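Local coordinates for long form salivary protein D7L1 (Aedes aegypti, PDB 3DXL) that binds and sequesters host biogenic amines and cysteinyl leukotrienes as well as leukotriene B4, modulating blood feeding by the female mosquito, at residues Y178-D183 against H246-L251; L206-V211 against E227-C232. All blocks are in the same frame, centred on the assembly; numbering follows the deposited sequence. Where two conformers were deposited one is given.

Both contacts belong to the odorant-binding-protein-like domain that takes up biogenic amines, and they illustrate how neighbouring contacts in one small helical domain can differ in chemistry. Contact 1 sets an irregular connection against helix 243-253; contact 2 joins the start of helix 208-217, with Leu206 just ahead of it, to helix 223-234. The disulfide Cys232-Cys250 and packing of Tyr247 on Leu206 tie the two together. Each is only partly buried, but contact 1 mixes a tyrosine pair and a valine with two bridging waters and a lysine at its margin, and its Tyr178 reaches a noradrenaline-binding aspartate. Contact 2, away from the annotated sites, rests on aliphatic side chains alone, gathered round buried Leu229.

Contact 1. Residues Y178-D183 against H246-L251; sequences YTVLDD and HYYKCL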
ATOM      1  N   TYR A 178     -13.547  17.916   4.607  1.00 10.81           N
ATOM      2  CA  TYR A 178     -12.194  18.414   4.912  1.00 10.79           C
ATOM      3  C   TYR A 178     -12.120  19.359   6.112  1.00 10.96           C
ATOM      4  O   TYR A 178     -11.202  20.161   6.216  1.00 11.72           O
ATOM      5  CB  TYR A 178     -11.515  19.031   3.671  1.00 11.19           C
ATOM      6  CG  TYR A 178     -11.129  17.991   2.641  1.00  9.89           C
ATOM      7  CD1 TYR A 178      -9.957  17.241   2.781  1.00 10.68           C
ATOM      8  CD2 TYR A 178     -11.938  17.744   1.540  1.00 10.89           C
ATOM      9  CE1 TYR A 178      -9.602  16.279   1.850  1.00 10.73           C
ATOM     10  CE2 TYR A 178     -11.599  16.775   0.596  1.00 11.17           C
ATOM     11  CZ  TYR A 178     -10.414  16.051   0.754  1.00 10.34           C
ATOM     12  OH  TYR A 178     -10.031  15.084  -0.164  1.00 10.85           O
ATOM     13  N   THR A 179     -13.076  19.253   7.028  1.00 10.89           N
ATOM     14  CA  THR A 179     -12.948  19.921   8.317  1.00 11.30           C
ATOM     15  C   THR A 179     -11.902  19.183   9.146  1.00 11.11           C
ATOM     16  O   THR A 179     -11.979  17.962   9.327  1.00 10.99           O
ATOM     17  CB  THR A 179     -14.294  19.987   9.051  1.00 11.53           C
ATOM     18  OG1 THR A 179     -15.135  20.897   8.346  1.00 14.80           O
ATOM     19  CG2 THR A 179     -14.131  20.486  10.475  1.00 12.05           C
ATOM     20  N   VAL A 180     -10.918  19.923   9.633  1.00 11.24           N
ATOM     21  CA  VAL A 180      -9.850  19.355  10.446  1.00 11.98           C
ATOM     22  C   VAL A 180     -10.218  19.444  11.924  1.00 11.99           C
ATOM     23  O   VAL A 180     -10.094  20.502  12.542  1.00 13.68           O
ATOM     24  CB  VAL A 180      -8.505  20.065  10.192  1.00 12.26           C
ATOM     25  CG1 VAL A 180      -7.408  19.422  11.034  1.00 13.17           C
ATOM     26  CG2 VAL A 180      -8.124  20.023   8.699  1.00 12.22           C
ATOM     27  N   LEU A 181     -10.704  18.342  12.478  1.00 11.47           N
ATOM     28  CA  LEU A 181     -11.015  18.263  13.898  1.00 11.86           C
ATOM     29  C   LEU A 181      -9.735  18.181  14.741  1.00 12.42           C
ATOM     30  O   LEU A 181      -8.656  17.872  14.220  1.00 12.88           O
ATOM     31  CB  LEU A 181     -11.963  17.092  14.180  1.00 12.43           C
ATOM     32  CG  LEU A 181     -13.271  17.076  13.377  1.00 12.28           C
ATOM     33  CD1 LEU A 181     -14.050  15.808  13.657  1.00 13.69           C
ATOM     34  CD2 LEU A 181     -14.139  18.302  13.695  1.00 12.57           C
ATOM     35  N   ASP A 182      -9.863  18.485  16.033  1.00 13.10           N
ATOM     36  CA  ASP A 182      -8.718  18.673  16.933  1.00 14.07           C
ATOM     37  C   ASP A 182      -8.557  17.579  17.968  1.00 14.25           C
ATOM     38  O   ASP A 182      -7.569  17.557  18.696  1.00 14.58           O
ATOM     39  CB  ASP A 182      -8.868  19.994  17.697  1.00 15.02           C
ATOM     40  CG  ASP A 182      -8.378  21.175  16.919  1.00 16.00           C
ATOM     41  OD1 ASP A 182      -7.731  20.992  15.867  1.00 17.43           O
ATOM     42  OD2 ASP A 182      -8.643  22.302  17.383  1.00 16.80           O
ATOM     43  N   ASP A 183      -9.553  16.713  18.068  1.00 13.74           N
ATOM     44  CA  ASP A 183      -9.603  15.738  19.144  1.00 14.46           C
ATOM     45  C   ASP A 183      -8.751  14.495  18.873  1.00 14.44           C
ATOM     46  O   ASP A 183      -8.395  14.197  17.729  1.00 14.06           O
ATOM     47  CB  ASP A 183     -11.057  15.348  19.405  1.00 15.13           C
ATOM     48  CG  ASP A 183     -11.692  14.663  18.206  1.00 17.92           C
ATOM     49  OD1 ASP A 183     -12.153  15.359  17.274  1.00 21.85           O
ATOM     50  OD2 ASP A 183     -11.724  13.420  18.191  1.00 21.21           O
ATOM     51  N   HIS A 246      -0.855  16.074  11.686  1.00 11.86           N
ATOM     52  CA  HIS A 246      -0.120  17.290  11.366  1.00 12.22           C
ATOM     53  C   HIS A 246      -0.016  17.533   9.866  1.00 11.61           C
ATOM     54  O   HIS A 246      -0.277  18.641   9.388  1.00 11.58           O
ATOM     55  CB  HIS A 246       1.279  17.265  11.975  1.00 13.07           C
ATOM     56  CG  HIS A 246       2.162  18.367  11.485  1.00 14.12           C
ATOM     57  ND1 HIS A 246       2.069  19.661  11.953  1.00 16.08           N
ATOM     58  CD2 HIS A 246       3.156  18.368  10.564  1.00 15.09           C
ATOM     59  CE1 HIS A 246       2.971  20.410  11.343  1.00 16.58           C
ATOM     60  NE2 HIS A 246       3.640  19.651  10.492  1.00 15.70           N
ATOM     61  N   TYR A 247       0.393  16.506   9.118  1.00 10.94           N
ATOM     62  CA  TYR A 247       0.563  16.687   7.690  1.00 11.20           C
ATOM     63  C   TYR A 247      -0.765  16.862   6.973  1.00 10.49           C
ATOM     64  O   TYR A 247      -0.868  17.678   6.051  1.00 11.17           O
ATOM     65  CB  TYR A 247       1.396  15.550   7.092  1.00 11.39           C
ATOM     66  CG  TYR A 247       2.872  15.735   7.361  1.00 11.86           C
ATOM     67  CD1 TYR A 247       3.606  16.689   6.667  1.00 12.45           C
ATOM     68  CD2 TYR A 247       3.525  14.975   8.326  1.00 12.16           C
ATOM     69  CE1 TYR A 247       4.954  16.874   6.914  1.00 12.87           C
ATOM     70  CE2 TYR A 247       4.889  15.153   8.577  1.00 13.32           C
ATOM     71  CZ  TYR A 247       5.582  16.103   7.869  1.00 13.30           C
ATOM     72  OH  TYR A 247       6.921  16.288   8.102  1.00 14.65           O
ATOM     73  N   TYR A 248      -1.772  16.106   7.403  1.00  9.89           N
ATOM     74  CA  TYR A 248      -3.111  16.276   6.842  1.00  9.70           C
ATOM     75  C   TYR A 248      -3.615  17.719   7.017  1.00  9.98           C
ATOM     76  O   TYR A 248      -4.005  18.371   6.044  1.00  9.66           O
ATOM     77  CB  TYR A 248      -4.077  15.272   7.474  1.00  9.89           C
ATOM     78  CG  TYR A 248      -5.508  15.436   7.026  1.00 10.08           C
ATOM     79  CD1 TYR A 248      -5.906  15.046   5.750  1.00  9.75           C
ATOM     80  CD2 TYR A 248      -6.465  16.018   7.869  1.00  9.86           C
ATOM     81  CE1 TYR A 248      -7.232  15.209   5.324  1.00  9.98           C
ATOM     82  CE2 TYR A 248      -7.787  16.182   7.455  1.00  9.88           C
ATOM     83  CZ  TYR A 248      -8.159  15.777   6.187  1.00  9.83           C
ATOM     84  OH  TYR A 248      -9.458  15.931   5.759  1.00 10.53           O
ATOM     85  N   LYS A 249      -3.567  18.203   8.254  1.00 10.18           N
ATOM     86  CA  LYS A 249      -4.002  19.563   8.571  1.00 10.97           C
ATOM     87  C   LYS A 249      -3.202  20.590   7.770  1.00 11.68           C
ATOM     88  O   LYS A 249      -3.766  21.515   7.181  1.00 11.86           O
ATOM     89  CB  LYS A 249      -3.825  19.803  10.060  1.00 10.97           C
ATOM     90  CG  LYS A 249      -4.103  21.234  10.506  1.00 11.45           C
ATOM     91  CD  LYS A 249      -4.042  21.350  12.011  1.00 13.24           C
ATOM     92  CE  LYS A 249      -4.127  22.804  12.488  1.00 13.70           C
ATOM     93  NZ  LYS A 249      -5.467  23.441  12.272  1.00 14.62           N
ATOM     94  N   CYS A 250      -1.882  20.419   7.747  1.00 13.11           N
ATOM     95  CA  CYS A 250      -1.006  21.337   7.045  1.00 13.03           C
ATOM     96  C   CYS A 250      -1.371  21.424   5.566  1.00 12.70           C
ATOM     97  O   CYS A 250      -1.525  22.513   5.023  1.00 13.10           O
ATOM     98  CB  CYS A 250       0.451  20.919   7.224  1.00 13.97           C
ATOM     99  SG  CYS A 250       1.661  22.185   6.810  1.00 17.38           S
ATOM    100  N   LEU A 251      -1.542  20.272   4.919  1.00 11.89           N
ATOM    101  CA  LEU A 251      -1.895  20.241   3.508  1.00 11.58           C
ATOM    102  C   LEU A 251      -3.256  20.886   3.244  1.00 11.20           C
ATOM    103  O   LEU A 251      -3.399  21.680   2.311  1.00 12.06           O
ATOM    104  CB  LEU A 251      -1.857  18.810   2.969  1.00 11.61           C
ATOM    105  CG  LEU A 251      -0.439  18.270   2.735  1.00 12.27           C
ATOM    106  CD1 LEU A 251      -0.443  16.752   2.705  1.00 13.35           C
ATOM    107  CD2 LEU A 251       0.127  18.836   1.452  1.00 13.13           C
TER
HETATM  108  O   HOH W   1     -11.417  16.073   7.450  1.00 10.08           O
HETATM  109  O   HOH W   2      -7.838  22.270  13.494  1.00 17.39           O
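Val180 and Lys249 bring the backbones closest, their CA atoms 6.1 Å apart, where the non-helical segment 178-183 passes helix 243-253. This is a loop-on-helix contact in the second PBP/GOBP domain, the all-helical fold of odorant-binding proteins. The loop starts at a Schellman motif ending the preceding helix, with Tyr178 as its C-prime residue at positive phi (67°). The side chains of Tyr178 and Tyr248 cross at about a right angle, and Tyr248 OH comes to 3.3 Å from Tyr178 CD1. With its CG anti to the backbone N (chi1 176°), Tyr248 reaches out toward the loop; its hydroxyl also bonds to a water and to a glycerol that probably comes from the crystallisation liquor. That water accepts from Tyr248 OH and donates to Thr179 O, bridging loop and helix. Tyr178 turns its own hydroxyl to Asp265, a residue that binds noradrenaline, so the loop has a direct link to the amine site. Val180 CG2 sits between Tyr248 CE2 and Lys249 CA, 4.1 Å from each, while CG1 lies along the Lys249 side chain, 3.7 Å from its CB. The lysine chain is extended up to chi4, where it bends (69°), and its ammonium forms a salt bridge with Glu253. A second water joins this polar margin: it accepts from Lys249 NZ at 2.9 Å and donates to Val180 O and to Asp182 OD1.

Contact 2. Residues L206-V211 against E227-C232; sequences LDVEEV and EVLNDC. Unlike the reference sequence in segment 227-232: Glu227 (reference Lys).
Leu229 meets three aliphatic side chains of segment 206-211, and its two methyls share the work. CD2 faces Leu206 CD2 at 4.1 Å, the two side chains meeting at a slant, methyl against methyl. CD1 serves the helix beyond: it lies 4.1 Å from Val208 CG1 and 4.3 Å from Val211 CB, so that one methyl spans two residues a helical turn apart. Leu229 has CG anti to its carbonyl carbon (chi1 -78°) and an extended chi2 (174°), which carries the fork out from helix 223-234 toward its partners. Val208 slides past it in the opposite direction, presenting the CG1 branch. With its CG anti to the backbone N, Leu206 puts CD2 between Leu229 and Tyr247 of helix 243-253, on which Leu229 also packs. On the far side of the turn Asp207 points away from Leu229 and acts as N-cap, its OD1 accepting a weak, 3.3 Å bond from Glu210 N. The cap thus marks the start of helix 208-217 between Leu206 and Val208, two of the residues that reach across. Glu210 is turned from the contact as well, and its carboxylate forms salt bridges with Arg267 and Arg15. Leu229 thus packs helix 223-234 against the start of helix 208-217 and Leu206 ahead of it, while Cys232, disulfide-bonded to Cys250, fastens the same helix to helix 243-253: helices stapled by disulfides, as in the PBP/GOBP fold.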
ATOM      1  N   LEU A 206       6.949  10.931   6.991  1.00 15.43           N
ATOM      2  CA  LEU A 206       6.364  11.427   5.754  1.00 15.10           C
ATOM      3  C   LEU A 206       7.007  10.761   4.538  1.00 14.75           C
ATOM      4  O   LEU A 206       8.238  10.673   4.458  1.00 15.57           O
ATOM      5  CB  LEU A 206       6.554  12.943   5.655  1.00 15.25           C
ATOM      6  CG  LEU A 206       6.051  13.614   4.375  1.00 15.47           C
ATOM      7  CD1 LEU A 206       4.530  13.566   4.307  1.00 15.37           C
ATOM      8  CD2 LEU A 206       6.569  15.039   4.300  1.00 16.90           C
ATOM      9  N   ASP A 207       6.180  10.301   3.599  1.00 14.10           N
ATOM     10  CA  ASP A 207       6.676   9.825   2.309  1.00 13.73           C
ATOM     11  C   ASP A 207       6.239  10.793   1.216  1.00 13.41           C
ATOM     12  O   ASP A 207       5.151  10.664   0.641  1.00 12.61           O
ATOM     13  CB  ASP A 207       6.193   8.402   2.015  1.00 14.23           C
ATOM     14  CG  ASP A 207       6.833   7.811   0.764  1.00 15.10           C
ATOM     15  OD1 ASP A 207       7.406   8.563  -0.051  1.00 16.84           O
ATOM     16  OD2 ASP A 207       6.766   6.578   0.605  1.00 18.36           O
ATOM     17  N   VAL A 208       7.105  11.766   0.932  1.00 13.53           N
ATOM     18  CA  VAL A 208       6.798  12.820  -0.030  1.00 14.34           C
ATOM     19  C   VAL A 208       6.492  12.242  -1.412  1.00 13.54           C
ATOM     20  O   VAL A 208       5.617  12.739  -2.122  1.00 12.86           O
ATOM     21  CB  VAL A 208       7.949  13.865  -0.134  1.00 14.99           C
ATOM     22  CG1 VAL A 208       7.677  14.883  -1.234  1.00 16.49           C
ATOM     23  CG2 VAL A 208       8.160  14.580   1.187  1.00 17.11           C
ATOM     24  N   GLU A 209       7.219  11.191  -1.794  1.00 13.10           N
ATOM     25  CA  GLU A 209       7.030  10.599  -3.110  1.00 12.84           C
ATOM     26  C   GLU A 209       5.634  10.000  -3.294  1.00 11.51           C
ATOM     27  O   GLU A 209       5.084  10.056  -4.388  1.00 11.70           O
ATOM     28  CB  GLU A 209       8.128   9.578  -3.430  1.00 13.77           C
ATOM     29  CG  GLU A 209       9.526  10.194  -3.609  1.00 16.73           C
ATOM     30  CD  GLU A 209       9.562  11.341  -4.617  1.00 19.46           C
ATOM     31  OE1 GLU A 209       8.898  11.249  -5.673  1.00 22.03           O
ATOM     32  OE2 GLU A 209      10.277  12.335  -4.355  1.00 22.94           O
ATOM     33  N   GLU A 210       5.061   9.442  -2.231  1.00 11.15           N
ATOM     34  CA  GLU A 210       3.698   8.918  -2.335  1.00 11.13           C
ATOM     35  C   GLU A 210       2.670  10.038  -2.559  1.00 10.80           C
ATOM     36  O   GLU A 210       1.753   9.886  -3.363  1.00 10.98           O
ATOM     37  CB  GLU A 210       3.342   8.088  -1.108  1.00 10.93           C
ATOM     38  CG  GLU A 210       2.015   7.311  -1.219  1.00 10.32           C
ATOM     39  CD  GLU A 210       2.022   6.132  -2.202  1.00 10.58           C
ATOM     40  OE1 GLU A 210       3.104   5.637  -2.595  1.00 10.68           O
ATOM     41  OE2 GLU A 210       0.915   5.687  -2.564  1.00 11.45           O
ATOM     42  N   VAL A 211       2.847  11.169  -1.867  1.00 10.55           N
ATOM     43  CA  VAL A 211       1.943  12.314  -2.044  1.00 11.12           C
ATOM     44  C   VAL A 211       2.081  12.846  -3.468  1.00 11.29           C
ATOM     45  O   VAL A 211       1.097  13.130  -4.149  1.00 11.20           O
ATOM     46  CB  VAL A 211       2.203  13.442  -1.031  1.00 11.60           C
ATOM     47  CG1 VAL A 211       1.079  14.453  -1.092  1.00 12.43           C
ATOM     48  CG2 VAL A 211       2.311  12.888   0.371  1.00 11.69           C
ATOM     49  N   GLU A 227       7.432  22.239  -1.835  1.00 14.68           N
ATOM     50  CA  GLU A 227       7.739  23.405  -1.011  1.00 16.00           C
ATOM     51  C   GLU A 227       6.842  23.467   0.225  1.00 14.52           C
ATOM     52  O   GLU A 227       7.312  23.682   1.339  1.00 14.48           O
ATOM     53  CB  GLU A 227       7.610  24.683  -1.840  1.00 16.13           C
ATOM     54  CG  GLU A 227       8.686  24.817  -2.906  1.00 19.02           C
ATOM     55  CD  GLU A 227       8.407  25.900  -3.933  1.00 20.14           C
ATOM     56  OE1 GLU A 227       7.257  26.390  -4.025  1.00 24.69           O
ATOM     57  OE2 GLU A 227       9.353  26.248  -4.664  1.00 25.10           O
ATOM     58  N   VAL A 228       5.546  23.241   0.028  1.00 14.10           N
ATOM     59  CA  VAL A 228       4.621  23.182   1.155  1.00 13.89           C
ATOM     60  C   VAL A 228       5.012  22.080   2.143  1.00 13.52           C
ATOM     61  O   VAL A 228       5.043  22.291   3.344  1.00 13.10           O
ATOM     62  CB  VAL A 228       3.163  22.986   0.682  1.00 13.87           C
ATOM     63  CG1 VAL A 228       2.270  22.523   1.834  1.00 13.91           C
ATOM     64  CG2 VAL A 228       2.617  24.278   0.062  1.00 14.24           C
ATOM     65  N   LEU A 229       5.334  20.898   1.630  1.00 13.37           N
ATOM     66  CA  LEU A 229       5.686  19.804   2.524  1.00 14.29           C
ATOM     67  C   LEU A 229       6.987  20.048   3.271  1.00 14.57           C
ATOM     68  O   LEU A 229       7.116  19.646   4.425  1.00 14.12           O
ATOM     69  CB  LEU A 229       5.717  18.467   1.787  1.00 14.12           C
ATOM     70  CG  LEU A 229       4.342  17.855   1.512  1.00 15.05           C
ATOM     71  CD1 LEU A 229       4.519  16.615   0.642  1.00 16.40           C
ATOM     72  CD2 LEU A 229       3.598  17.513   2.805  1.00 16.42           C
ATOM     73  N   ASN A 230       7.935  20.716   2.614  1.00 15.34           N
ATOM     74  CA  ASN A 230       9.184  21.103   3.270  1.00 16.81           C
ATOM     75  C   ASN A 230       8.903  22.024   4.456  1.00 17.05           C
ATOM     76  O   ASN A 230       9.469  21.841   5.540  1.00 17.20           O
ATOM     77  CB  ASN A 230      10.170  21.739   2.279  1.00 17.43           C
ATOM     78  CG  ASN A 230      10.833  20.710   1.357  1.00 18.26           C
ATOM     79  OD1 ASN A 230      10.857  19.514   1.652  1.00 20.75           O
ATOM     80  ND2 ASN A 230      11.365  21.179   0.235  1.00 20.53           N
ATOM     81  N   ASP A 231       8.011  22.997   4.254  0.50 17.52           N
ATOM     82  CA  ASP A 231       7.589  23.891   5.332  0.50 18.14           C
ATOM     83  C   ASP A 231       6.850  23.135   6.437  0.50 17.82           C
ATOM     84  O   ASP A 231       7.120  23.348   7.616  0.50 18.03           O
ATOM     85  CB  ASP A 231       6.732  25.040   4.791  0.50 18.63           C
ATOM     86  CG  ASP A 231       7.563  26.210   4.284  0.50 20.01           C
ATOM     87  OD1 ASP A 231       8.768  26.029   4.001  0.50 21.79           O
ATOM     88  OD2 ASP A 231       7.006  27.322   4.172  0.50 21.96           O
ATOM     89  N   CYS A 232       5.940  22.239   6.055  1.00 17.49           N
ATOM     90  CA  CYS A 232       5.213  21.409   7.029  1.00 17.72           C
ATOM     91  C   CYS A 232       6.183  20.548   7.841  1.00 17.79           C
ATOM     92  O   CYS A 232       6.026  20.402   9.056  1.00 17.21           O
ATOM     93  CB  CYS A 232       4.192  20.487   6.342  1.00 17.40           C
ATOM     94  SG  CYS A 232       2.856  21.289   5.407  1.00 18.63           S
TER